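Local coordinates for flagellar motor switch protein fliG (Aquifex aeolicus, PDB 3HJL) that probably forms part of the rotor-mounted switch complex at the base of the bacterial flagellum, which sets the direction of flagellar rotation, at residues A15-P23 with F81-I89; S118-K126 with L182-G190. All coordinates share one frame; numbering follows the deposited sequence.

Contact 1. Residues A15-P23 with F81-I89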
ATOM      1  N   ALA A  15     -46.809  -8.633  -7.573  1.00 62.19           N
ATOM      2  CA  ALA A  15     -47.953  -7.997  -6.902  1.00 57.06           C
ATOM      3  C   ALA A  15     -47.645  -7.683  -5.427  1.00 59.43           C
ATOM      4  O   ALA A  15     -47.952  -6.590  -4.944  1.00 56.56           O
ATOM      5  CB  ALA A  15     -49.176  -8.882  -6.999  1.00 46.64           C
ATOM      6  N   ALA A  16     -47.035  -8.648  -4.733  1.00 58.87           N
ATOM      7  CA  ALA A  16     -46.627  -8.487  -3.330  1.00 60.36           C
ATOM      8  C   ALA A  16     -45.633  -7.340  -3.146  1.00 57.18           C
ATOM      9  O   ALA A  16     -45.781  -6.522  -2.236  1.00 65.96           O
ATOM     10  CB  ALA A  16     -46.022  -9.789  -2.801  1.00 51.82           C
ATOM     11  N   VAL A  17     -44.629  -7.286  -4.018  1.00 58.27           N
ATOM     12  CA  VAL A  17     -43.609  -6.244  -3.958  1.00 54.75           C
ATOM     13  C   VAL A  17     -44.192  -4.877  -4.321  1.00 57.34           C
ATOM     14  O   VAL A  17     -43.886  -3.890  -3.660  1.00 56.29           O
ATOM     15  CB  VAL A  17     -42.390  -6.573  -4.856  1.00 60.71           C
ATOM     16  CG1 VAL A  17     -41.383  -5.429  -4.829  1.00 56.90           C
ATOM     17  CG2 VAL A  17     -41.711  -7.881  -4.392  1.00 45.00           C
ATOM     18  N   LEU A  18     -45.037  -4.832  -5.357  1.00 58.24           N
ATOM     19  CA  LEU A  18     -45.740  -3.602  -5.746  1.00 53.64           C
ATOM     20  C   LEU A  18     -46.573  -3.039  -4.601  1.00 60.93           C
ATOM     21  O   LEU A  18     -46.495  -1.840  -4.304  1.00 60.15           O
ATOM     22  CB  LEU A  18     -46.652  -3.835  -6.960  1.00 56.95           C
ATOM     23  CG  LEU A  18     -46.037  -3.881  -8.360  1.00 64.01           C
ATOM     24  CD1 LEU A  18     -47.117  -4.249  -9.401  1.00 53.37           C
ATOM     25  CD2 LEU A  18     -45.394  -2.534  -8.721  1.00 57.64           C
ATOM     26  N   LEU A  19     -47.359  -3.905  -3.956  1.00 55.73           N
ATOM     27  CA  LEU A  19     -48.196  -3.505  -2.811  1.00 62.31           C
ATOM     28  C   LEU A  19     -47.385  -2.726  -1.759  1.00 59.15           C
ATOM     29  O   LEU A  19     -47.816  -1.675  -1.279  1.00 54.54           O
ATOM     30  CB  LEU A  19     -48.847  -4.741  -2.160  1.00 63.12           C
ATOM     31  CG  LEU A  19     -49.799  -4.526  -0.969  1.00 61.31           C
ATOM     32  CD1 LEU A  19     -51.066  -3.788  -1.408  1.00 61.32           C
ATOM     33  CD2 LEU A  19     -50.147  -5.853  -0.318  1.00 56.30           C
ATOM     34  N   LEU A  20     -46.199  -3.233  -1.453  1.00 54.08           N
ATOM     35  CA  LEU A  20     -45.327  -2.636  -0.445  1.00 56.81           C
ATOM     36  C   LEU A  20     -44.457  -1.455  -0.943  1.00 52.49           C
ATOM     37  O   LEU A  20     -44.069  -0.615  -0.140  1.00 60.33           O
ATOM     38  CB  LEU A  20     -44.431  -3.729   0.137  1.00 63.54           C
ATOM     39  CG  LEU A  20     -45.186  -4.885   0.806  1.00 66.19           C
ATOM     40  CD1 LEU A  20     -44.283  -6.088   0.957  1.00 67.45           C
ATOM     41  CD2 LEU A  20     -45.753  -4.438   2.147  1.00 65.07           C
ATOM     42  N   SER A  21     -44.184  -1.396  -2.256  1.00 54.79           N
ATOM     43  CA  SER A  21     -43.262  -0.414  -2.867  1.00 52.58           C
ATOM     44  C   SER A  21     -43.923   0.821  -3.495  1.00 53.48           C
ATOM     45  O   SER A  21     -43.317   1.886  -3.522  1.00 55.20           O
ATOM     46  CB  SER A  21     -42.416  -1.102  -3.938  1.00 58.87           C
ATOM     47  OG  SER A  21     -41.691  -2.196  -3.389  1.00 69.18           O
ATOM     48  N   LEU A  22     -45.131   0.655  -4.040  1.00 54.33           N
ATOM     49  CA  LEU A  22     -45.878   1.747  -4.685  1.00 56.37           C
ATOM     50  C   LEU A  22     -46.182   2.885  -3.709  1.00 58.12           C
ATOM     51  O   LEU A  22     -46.217   2.663  -2.503  1.00 55.30           O
ATOM     52  CB  LEU A  22     -47.219   1.238  -5.262  1.00 54.96           C
ATOM     53  CG  LEU A  22     -47.223   0.408  -6.557  1.00 55.78           C
ATOM     54  CD1 LEU A  22     -48.564  -0.267  -6.732  1.00 53.45           C
ATOM     55  CD2 LEU A  22     -46.914   1.275  -7.767  1.00 49.34           C
ATOM     56  N   PRO A  23     -46.433   4.104  -4.234  1.00 60.21           N
ATOM     57  CA  PRO A  23     -46.830   5.216  -3.359  1.00 61.94           C
ATOM     58  C   PRO A  23     -48.122   4.916  -2.605  1.00 61.19           C
ATOM     59  O   PRO A  23     -48.965   4.166  -3.108  1.00 63.17           O
ATOM     60  CB  PRO A  23     -47.040   6.383  -4.335  1.00 57.20           C
ATOM     61  CG  PRO A  23     -46.300   6.017  -5.554  1.00 60.64           C
ATOM     62  CD  PRO A  23     -46.334   4.530  -5.645  1.00 61.79           C
ATOM     63  N   PHE A  81     -39.289   4.552  -4.997  1.00 52.86           N
ATOM     64  CA  PHE A  81     -39.852   3.251  -5.374  1.00 63.10           C
ATOM     65  C   PHE A  81     -38.756   2.170  -5.443  1.00 64.12           C
ATOM     66  O   PHE A  81     -38.942   1.077  -4.917  1.00 64.31           O
ATOM     67  CB  PHE A  81     -40.584   3.381  -6.719  1.00 68.53           C
ATOM     68  CG  PHE A  81     -41.164   2.095  -7.239  1.00 69.86           C
ATOM     69  CD1 PHE A  81     -42.417   1.668  -6.827  1.00 66.28           C
ATOM     70  CD2 PHE A  81     -40.500   1.367  -8.226  1.00 71.12           C
ATOM     71  CE1 PHE A  81     -42.976   0.501  -7.344  1.00 69.46           C
ATOM     72  CE2 PHE A  81     -41.049   0.201  -8.741  1.00 71.80           C
ATOM     73  CZ  PHE A  81     -42.292  -0.232  -8.298  1.00 69.99           C
ATOM     74  N   ILE A  82     -37.609   2.497  -6.051  1.00 66.00           N
ATOM     75  CA  ILE A  82     -36.484   1.543  -6.173  1.00 60.46           C
ATOM     76  C   ILE A  82     -35.973   1.122  -4.786  1.00 56.95           C
ATOM     77  O   ILE A  82     -35.718  -0.058  -4.551  1.00 62.00           O
ATOM     78  CB  ILE A  82     -35.243   2.118  -6.997  1.00 58.97           C
ATOM     79  CG1 ILE A  82     -35.641   2.774  -8.333  1.00 61.28           C
ATOM     80  CG2 ILE A  82     -34.215   1.029  -7.260  1.00 57.84           C
ATOM     81  CD1 ILE A  82     -36.766   2.092  -9.097  1.00 67.09           C
ATOM     82  N   GLU A  83     -35.823   2.096  -3.885  1.00 55.33           N
ATOM     83  CA  GLU A  83     -35.344   1.841  -2.518  1.00 58.60           C
ATOM     84  C   GLU A  83     -36.328   0.979  -1.738  1.00 56.97           C
ATOM     85  O   GLU A  83     -35.912   0.105  -0.983  1.00 62.33           O
ATOM     86  CB  GLU A  83     -35.082   3.166  -1.758  1.00 58.22           C
ATOM     87  CG  GLU A  83     -34.380   3.004  -0.383  1.00 57.09           C
ATOM     88  CD  GLU A  83     -34.293   4.314   0.420  1.00 69.11           C
ATOM     89  OE1 GLU A  83     -34.009   4.247   1.638  1.00 72.36           O
ATOM     90  OE2 GLU A  83     -34.507   5.408  -0.154  1.00 74.27           O
ATOM     91  N   ASN A  84     -37.628   1.241  -1.904  1.00 58.81           N
ATOM     92  CA  ASN A  84     -38.666   0.436  -1.238  1.00 57.01           C
ATOM     93  C   ASN A  84     -38.642  -1.032  -1.672  1.00 49.14           C
ATOM     94  O   ASN A  84     -38.818  -1.915  -0.836  1.00 58.92           O
ATOM     95  CB  ASN A  84     -40.064   1.028  -1.461  1.00 54.42           C
ATOM     96  CG  ASN A  84     -40.261   2.364  -0.754  1.00 49.11           C
ATOM     97  OD1 ASN A  84     -39.392   2.837  -0.021  1.00 58.81           O
ATOM     98  ND2 ASN A  84     -41.385   3.001  -1.016  1.00 47.15           N
ATOM     99  N   ILE A  85     -38.419  -1.282  -2.966  1.00 56.39           N
ATOM    100  CA  ILE A  85     -38.236  -2.654  -3.478  1.00 64.12           C
ATOM    101  C   ILE A  85     -36.971  -3.296  -2.880  1.00 68.28           C
ATOM    102  O   ILE A  85     -36.972  -4.488  -2.578  1.00 63.75           O
ATOM    103  CB  ILE A  85     -38.157  -2.710  -5.037  1.00 70.47           C
ATOM    104  CG1 ILE A  85     -39.479  -2.274  -5.671  1.00 64.48           C
ATOM    105  CG2 ILE A  85     -37.835  -4.141  -5.523  1.00 67.90           C
ATOM    106  CD1 ILE A  85     -39.393  -2.134  -7.139  1.00 66.93           C
ATOM    107  N   LYS A  86     -35.914  -2.497  -2.677  1.00 67.12           N
ATOM    108  CA  LYS A  86     -34.681  -2.990  -2.030  1.00 66.27           C
ATOM    109  C   LYS A  86     -34.852  -3.358  -0.548  1.00 61.65           C
ATOM    110  O   LYS A  86     -34.055  -4.141  -0.022  1.00 66.15           O
ATOM    111  CB  LYS A  86     -33.513  -2.005  -2.202  1.00 70.41           C
ATOM    112  CG  LYS A  86     -32.922  -2.004  -3.606  1.00 72.63           C
ATOM    113  CD  LYS A  86     -31.680  -1.147  -3.700  1.00 68.50           C
ATOM    114  CE  LYS A  86     -30.926  -1.420  -4.994  1.00 71.95           C
ATOM    115  NZ  LYS A  86     -29.747  -0.518  -5.174  1.00 73.77           N
ATOM    116  N   LYS A  87     -35.868  -2.800   0.121  1.00 56.68           N
ATOM    117  CA  LYS A  87     -36.186  -3.181   1.512  1.00 60.56           C
ATOM    118  C   LYS A  87     -36.993  -4.484   1.569  1.00 66.79           C
ATOM    119  O   LYS A  87     -36.822  -5.290   2.485  1.00 78.69           O
ATOM    120  CB  LYS A  87     -36.971  -2.077   2.244  1.00 63.30           C
ATOM    121  CG  LYS A  87     -36.377  -0.651   2.200  1.00 63.32           C
ATOM    122  CD  LYS A  87     -34.845  -0.584   2.335  1.00 70.21           C
ATOM    123  CE  LYS A  87     -34.345  -1.101   3.690  1.00 73.41           C
ATOM    124  NZ  LYS A  87     -32.873  -0.881   3.859  1.00 65.63           N
ATOM    125  N   VAL A  88     -37.867  -4.678   0.587  1.00 63.28           N
ATOM    126  CA  VAL A  88     -38.735  -5.844   0.523  1.00 64.06           C
ATOM    127  C   VAL A  88     -37.946  -7.114   0.191  1.00 63.21           C
ATOM    128  O   VAL A  88     -38.017  -8.100   0.922  1.00 55.14           O
ATOM    129  CB  VAL A  88     -39.845  -5.646  -0.555  1.00 60.71           C
ATOM    130  CG1 VAL A  88     -40.723  -6.889  -0.673  1.00 58.91           C
ATOM    131  CG2 VAL A  88     -40.688  -4.417  -0.234  1.00 54.15           C
ATOM    132  N   ILE A  89     -37.194  -7.066  -0.909  1.00 62.92           N
ATOM    133  CA  ILE A  89     -36.431  -8.218  -1.401  1.00 61.42           C
ATOM    134  C   ILE A  89     -35.161  -8.352  -0.541  1.00 56.91           C
ATOM    135  O   ILE A  89     -34.312  -7.461  -0.579  1.00 57.88           O
ATOM    136  CB  ILE A  89     -36.025  -8.040  -2.903  1.00 58.31           C
ATOM    137  CG1 ILE A  89     -37.255  -7.736  -3.777  1.00 61.36           C
ATOM    138  CG2 ILE A  89     -35.302  -9.296  -3.409  1.00 54.56           C
ATOM    139  CD1 ILE A  89     -36.938  -7.530  -5.257  1.00 65.68           C
TER

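Contact 2. Residues S118-K126 with L182-G190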
ATOM      1  N   SER A 118      -1.485   6.289  23.819  1.00 59.51           N
ATOM      2  CA  SER A 118      -2.422   7.425  23.682  1.00 56.50           C
ATOM      3  C   SER A 118      -1.772   8.808  23.564  1.00 60.46           C
ATOM      4  O   SER A 118      -2.395   9.733  23.034  1.00 68.16           O
ATOM      5  CB  SER A 118      -3.429   7.417  24.833  1.00 61.45           C
ATOM      6  OG  SER A 118      -4.256   6.260  24.765  1.00 54.70           O
ATOM      7  N   ARG A 119      -0.548   8.955  24.075  1.00 62.63           N
ATOM      8  CA  ARG A 119       0.230  10.191  23.887  1.00 65.88           C
ATOM      9  C   ARG A 119       0.608  10.372  22.417  1.00 59.77           C
ATOM     10  O   ARG A 119       0.582  11.484  21.899  1.00 58.02           O
ATOM     11  CB  ARG A 119       1.502  10.178  24.748  1.00 66.74           C
ATOM     12  CG  ARG A 119       1.245  10.219  26.245  1.00 63.84           C
ATOM     13  CD  ARG A 119       2.516   9.996  27.054  1.00 63.63           C
ATOM     14  NE  ARG A 119       2.875   8.578  27.175  1.00 61.24           N
ATOM     15  CZ  ARG A 119       3.932   8.120  27.847  1.00 62.60           C
ATOM     16  NH1 ARG A 119       4.740   8.950  28.518  1.00 59.69           N
ATOM     17  NH2 ARG A 119       4.158   6.806  27.896  1.00 61.35           N
ATOM     18  N   ILE A 120       0.956   9.267  21.759  1.00 64.90           N
ATOM     19  CA  ILE A 120       1.290   9.267  20.336  1.00 62.10           C
ATOM     20  C   ILE A 120       0.049   9.556  19.481  1.00 59.15           C
ATOM     21  O   ILE A 120       0.113  10.358  18.549  1.00 64.13           O
ATOM     22  CB  ILE A 120       1.957   7.920  19.904  1.00 67.66           C
ATOM     23  CG1 ILE A 120       3.319   7.750  20.618  1.00 62.04           C
ATOM     24  CG2 ILE A 120       2.121   7.864  18.370  1.00 63.49           C
ATOM     25  CD1 ILE A 120       3.956   6.400  20.437  1.00 61.33           C
ATOM     26  N   LEU A 121      -1.079   8.936  19.830  1.00 58.90           N
ATOM     27  CA  LEU A 121      -2.345   9.176  19.127  1.00 54.53           C
ATOM     28  C   LEU A 121      -2.820  10.627  19.319  1.00 54.25           C
ATOM     29  O   LEU A 121      -3.222  11.271  18.358  1.00 61.72           O
ATOM     30  CB  LEU A 121      -3.422   8.177  19.580  1.00 55.77           C
ATOM     31  CG  LEU A 121      -3.154   6.680  19.309  1.00 55.46           C
ATOM     32  CD1 LEU A 121      -4.212   5.788  19.911  1.00 49.85           C
ATOM     33  CD2 LEU A 121      -3.044   6.391  17.849  1.00 50.64           C
ATOM     34  N   ALA A 122      -2.757  11.134  20.555  1.00 60.53           N
ATOM     35  CA  ALA A 122      -3.107  12.538  20.857  1.00 53.44           C
ATOM     36  C   ALA A 122      -2.243  13.509  20.057  1.00 53.93           C
ATOM     37  O   ALA A 122      -2.756  14.445  19.448  1.00 60.00           O
ATOM     38  CB  ALA A 122      -2.958  12.819  22.358  1.00 57.74           C
ATOM     39  N   SER A 123      -0.938  13.238  20.022  1.00 57.87           N
ATOM     40  CA  SER A 123       0.033  14.042  19.261  1.00 58.24           C
ATOM     41  C   SER A 123      -0.264  14.080  17.762  1.00 59.52           C
ATOM     42  O   SER A 123      -0.233  15.144  17.154  1.00 66.23           O
ATOM     43  CB  SER A 123       1.445  13.501  19.486  1.00 64.60           C
ATOM     44  OG  SER A 123       2.403  14.316  18.847  1.00 80.06           O
ATOM     45  N   LEU A 124      -0.554  12.920  17.177  1.00 61.22           N
ATOM     46  CA  LEU A 124      -0.942  12.834  15.752  1.00 62.92           C
ATOM     47  C   LEU A 124      -2.315  13.431  15.430  1.00 56.56           C
ATOM     48  O   LEU A 124      -2.582  13.769  14.278  1.00 59.99           O
ATOM     49  CB  LEU A 124      -0.933  11.371  15.270  1.00 61.01           C
ATOM     50  CG  LEU A 124       0.426  10.684  15.128  1.00 65.55           C
ATOM     51  CD1 LEU A 124       0.228   9.233  14.797  1.00 69.60           C
ATOM     52  CD2 LEU A 124       1.280  11.357  14.052  1.00 70.69           C
ATOM     53  N   LEU A 125      -3.202  13.509  16.425  1.00 60.64           N
ATOM     54  CA  LEU A 125      -4.575  13.980  16.202  1.00 52.45           C
ATOM     55  C   LEU A 125      -4.805  15.469  16.486  1.00 53.94           C
ATOM     56  O   LEU A 125      -5.767  16.040  15.966  1.00 64.98           O
ATOM     57  CB  LEU A 125      -5.567  13.157  17.036  1.00 51.82           C
ATOM     58  CG  LEU A 125      -5.915  11.724  16.600  1.00 54.51           C
ATOM     59  CD1 LEU A 125      -6.727  11.076  17.699  1.00 48.07           C
ATOM     60  CD2 LEU A 125      -6.694  11.693  15.270  1.00 53.99           C
ATOM     61  N   LYS A 126      -3.933  16.099  17.276  1.00 50.79           N
ATOM     62  CA  LYS A 126      -4.226  17.450  17.814  1.00 55.31           C
ATOM     63  C   LYS A 126      -4.335  18.600  16.829  1.00 51.43           C
ATOM     64  O   LYS A 126      -5.060  19.568  17.100  1.00 63.86           O
ATOM     65  CB  LYS A 126      -3.282  17.819  18.961  1.00 53.54           C
ATOM     66  CG  LYS A 126      -1.833  18.046  18.596  1.00 62.00           C
ATOM     67  CD  LYS A 126      -1.059  18.409  19.847  1.00 65.78           C
ATOM     68  CE  LYS A 126       0.356  18.827  19.551  1.00 71.77           C
ATOM     69  NZ  LYS A 126       1.002  19.376  20.787  1.00 76.26           N
ATOM     70  N   LEU A 182      -3.142   6.947  10.018  1.00 54.45           N
ATOM     71  CA  LEU A 182      -2.508   7.191  11.316  1.00 51.07           C
ATOM     72  C   LEU A 182      -1.472   6.071  11.587  1.00 59.32           C
ATOM     73  O   LEU A 182      -0.361   6.355  12.040  1.00 57.44           O
ATOM     74  CB  LEU A 182      -3.576   7.284  12.437  1.00 59.86           C
ATOM     75  CG  LEU A 182      -3.185   8.014  13.748  1.00 73.91           C
ATOM     76  CD1 LEU A 182      -4.402   8.527  14.538  1.00 60.56           C
ATOM     77  CD2 LEU A 182      -2.322   7.123  14.640  1.00 75.86           C
ATOM     78  N   LEU A 183      -1.806   4.824  11.232  1.00 49.65           N
ATOM     79  CA  LEU A 183      -0.870   3.693  11.397  1.00 58.73           C
ATOM     80  C   LEU A 183       0.363   3.805  10.500  1.00 56.52           C
ATOM     81  O   LEU A 183       1.460   3.486  10.917  1.00 60.83           O
ATOM     82  CB  LEU A 183      -1.584   2.353  11.162  1.00 61.17           C
ATOM     83  CG  LEU A 183      -2.523   1.956  12.306  1.00 60.50           C
ATOM     84  CD1 LEU A 183      -3.501   0.872  11.875  1.00 58.60           C
ATOM     85  CD2 LEU A 183      -1.700   1.526  13.531  1.00 48.97           C
ATOM     86  N   GLU A 184       0.156   4.241   9.266  1.00 63.66           N
ATOM     87  CA  GLU A 184       1.243   4.536   8.323  1.00 62.67           C
ATOM     88  C   GLU A 184       2.125   5.717   8.751  1.00 58.18           C
ATOM     89  O   GLU A 184       3.325   5.725   8.490  1.00 62.25           O
ATOM     90  CB  GLU A 184       0.656   4.841   6.942  1.00 59.22           C
ATOM     91  CG  GLU A 184       0.092   3.609   6.277  1.00 65.60           C
ATOM     92  CD  GLU A 184      -0.721   3.899   5.023  1.00 66.81           C
ATOM     93  OE1 GLU A 184      -1.283   5.014   4.868  1.00 63.43           O
ATOM     94  OE2 GLU A 184      -0.809   2.979   4.194  1.00 70.38           O
ATOM     95  N   GLU A 185       1.515   6.724   9.364  1.00 55.67           N
ATOM     96  CA  GLU A 185       2.247   7.868   9.894  1.00 55.53           C
ATOM     97  C   GLU A 185       3.138   7.461  11.081  1.00 54.71           C
ATOM     98  O   GLU A 185       4.235   7.979  11.244  1.00 67.44           O
ATOM     99  CB  GLU A 185       1.259   8.964  10.322  1.00 54.30           C
ATOM    100  CG  GLU A 185       1.906  10.289  10.737  1.00 69.43           C
ATOM    101  CD  GLU A 185       2.826  10.869   9.665  1.00 76.86           C
ATOM    102  OE1 GLU A 185       2.474  10.781   8.464  1.00 84.26           O
ATOM    103  OE2 GLU A 185       3.900  11.400  10.027  1.00 80.72           O
ATOM    104  N   ILE A 186       2.642   6.547  11.904  1.00 58.58           N
ATOM    105  CA  ILE A 186       3.394   5.999  13.036  1.00 57.52           C
ATOM    106  C   ILE A 186       4.575   5.182  12.518  1.00 51.75           C
ATOM    107  O   ILE A 186       5.685   5.263  13.046  1.00 56.51           O
ATOM    108  CB  ILE A 186       2.471   5.103  13.930  1.00 62.47           C
ATOM    109  CG1 ILE A 186       1.456   5.977  14.668  1.00 62.44           C
ATOM    110  CG2 ILE A 186       3.294   4.301  14.942  1.00 58.14           C
ATOM    111  CD1 ILE A 186       0.272   5.226  15.215  1.00 59.53           C
ATOM    112  N   SER A 187       4.320   4.383  11.489  1.00 55.01           N
ATOM    113  CA  SER A 187       5.359   3.596  10.811  1.00 57.89           C
ATOM    114  C   SER A 187       6.412   4.502  10.150  1.00 58.38           C
ATOM    115  O   SER A 187       7.606   4.191  10.154  1.00 70.18           O
ATOM    116  CB  SER A 187       4.692   2.685   9.766  1.00 62.70           C
ATOM    117  OG  SER A 187       5.639   1.900   9.081  1.00 74.85           O
ATOM    118  N   SER A 188       5.962   5.639   9.624  1.00 61.70           N
ATOM    119  CA  SER A 188       6.846   6.643   8.998  1.00 58.55           C
ATOM    120  C   SER A 188       7.693   7.400  10.020  1.00 49.43           C
ATOM    121  O   SER A 188       8.852   7.697   9.757  1.00 56.52           O
ATOM    122  CB  SER A 188       6.015   7.639   8.174  1.00 61.50           C
ATOM    123  OG  SER A 188       6.766   8.780   7.828  1.00 63.60           O
ATOM    124  N   LEU A 189       7.091   7.757  11.152  1.00 50.84           N
ATOM    125  CA  LEU A 189       7.818   8.383  12.258  1.00 54.17           C
ATOM    126  C   LEU A 189       8.854   7.431  12.873  1.00 60.48           C
ATOM    127  O   LEU A 189       9.914   7.875  13.306  1.00 64.60           O
ATOM    128  CB  LEU A 189       6.848   8.859  13.344  1.00 60.10           C
ATOM    129  CG  LEU A 189       6.010  10.105  13.009  1.00 75.06           C
ATOM    130  CD1 LEU A 189       4.857  10.288  14.007  1.00 71.24           C
ATOM    131  CD2 LEU A 189       6.884  11.351  12.960  1.00 62.03           C
ATOM    132  N   GLY A 190       8.521   6.138  12.950  1.00 65.80           N
ATOM    133  CA  GLY A 190       9.446   5.114  13.443  1.00 58.32           C
ATOM    134  C   GLY A 190      10.698   5.012  12.585  1.00 57.26           C
ATOM    135  O   GLY A 190      11.779   4.882  13.109  1.00 59.24           O
TER

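Contact 1. Residues A15-P23 with F81-I89
Ser21 sits as a knob in a hole made by Phe81, Asn84, Ile85 and Val88. The short helix segments, both in the FliG N-terminal domain, cross at 123° with axes 9.0 Å apart. The CA atoms of Ser21 and Asn84 come within 4.9 Å of each other, a spacing consistent with the small serine side chain. Ser21 OG lies anti to its own carbonyl carbon (chi1 -57°). This turns it back to Val17 O, to which it donates a hydrogen bond of 2.8 Å from above the carbonyl plane. The same OG rests on Ile85 CG1 at 3.2 Å. Val17 and Ile85 cross at about a right angle, CG1 to CG1. Val88 sets CG1 against Val17 CG2, and its CG2 lies 3.8 Å from Leu20 CB. At the other end Leu18 CD2 meets the Phe81 ring at its edge, 3.9 Å from CZ. Leu22 lies alongside that ring and points the same way. Asn84 ND2 donates a weak but fairly straight bond to Ser21 O, 3.4 Å long. The contact is therefore mainly apolar, and the serine hydroxyl is satisfied within its own helix, so it can be packed against Ile85.

Contact 2. Residues S118-K126 with L182-G190
Leu124 reaches across to Leu182, Glu185, Ile186 and Leu189 and fits among them as a knob in a hole. This is helix-helix packing in the all-helical middle domain of FliG, a protein with armadillo-repeat motifs. Segment 182-190 lies on the long helix 172-193. Its axis and that of helix 118-125 are at 105° and stay 11.2 Å apart. The backbones are well separated, and long side chains bridge the space.

The apolar contacts fall into two groups. In the first, the two methyls of Leu124 divide the hole. CD1 lies 3.5 Å from Ile186 CG1, where the side chains cross at about a right angle. CD2 goes to the other pair and lies 3.7 Å from Leu189 CD1, the two leucines sliding past each other in opposite directions. Ile120 adds a looser touch on Ile186 at the margin.

The second group gathers round Leu182. Its CG is anti to the backbone N (chi1 -159°), which carries both methyls toward helix 118-125. CD1 lies 4.0 Å from Leu125 CD2, and CD2 meets Leu121 CD2 at 3.4 Å. Leu182 CD2 also meets Leu124 CD1 at 3.3 Å, the two side chains crossing obliquely. Ile113 and Phe136 also touch Leu182, tying it to helices 93-114 and 130-137. An alanine here would keep none of these methyl contacts and is likely to leave a gap between Leu121, Leu124 and Leu125.

The polar residue in the contact takes part through its carbon chain. Glu185 is bent at chi2 (55°), and its methylene, not its carboxylate, lies against the leucine: Glu185 CG is 3.5 Å from Leu124 CD2.

In the fold
Contact 1 and contact 2 hold together two separate helical units of one chain. They follow in series, so 15-23 with 81-89 closes before 118-126 with 182-190 opens. Their centres are about 48 Å apart, and their nearest atoms are about 30 Å apart. Helix 93-114 spans the sequence between them, and its Ile113 touches contact 2. The centre of contact 1 lies about 42 Å from the centre of the chain, and that of contact 2 about 18 Å. Each joins segments more than 50 residues apart in sequence. Both lie away from the EHPQR motif of Glu128, His129, Pro130, Gln131 and Arg163, although contact 2 shares the middle domain with it.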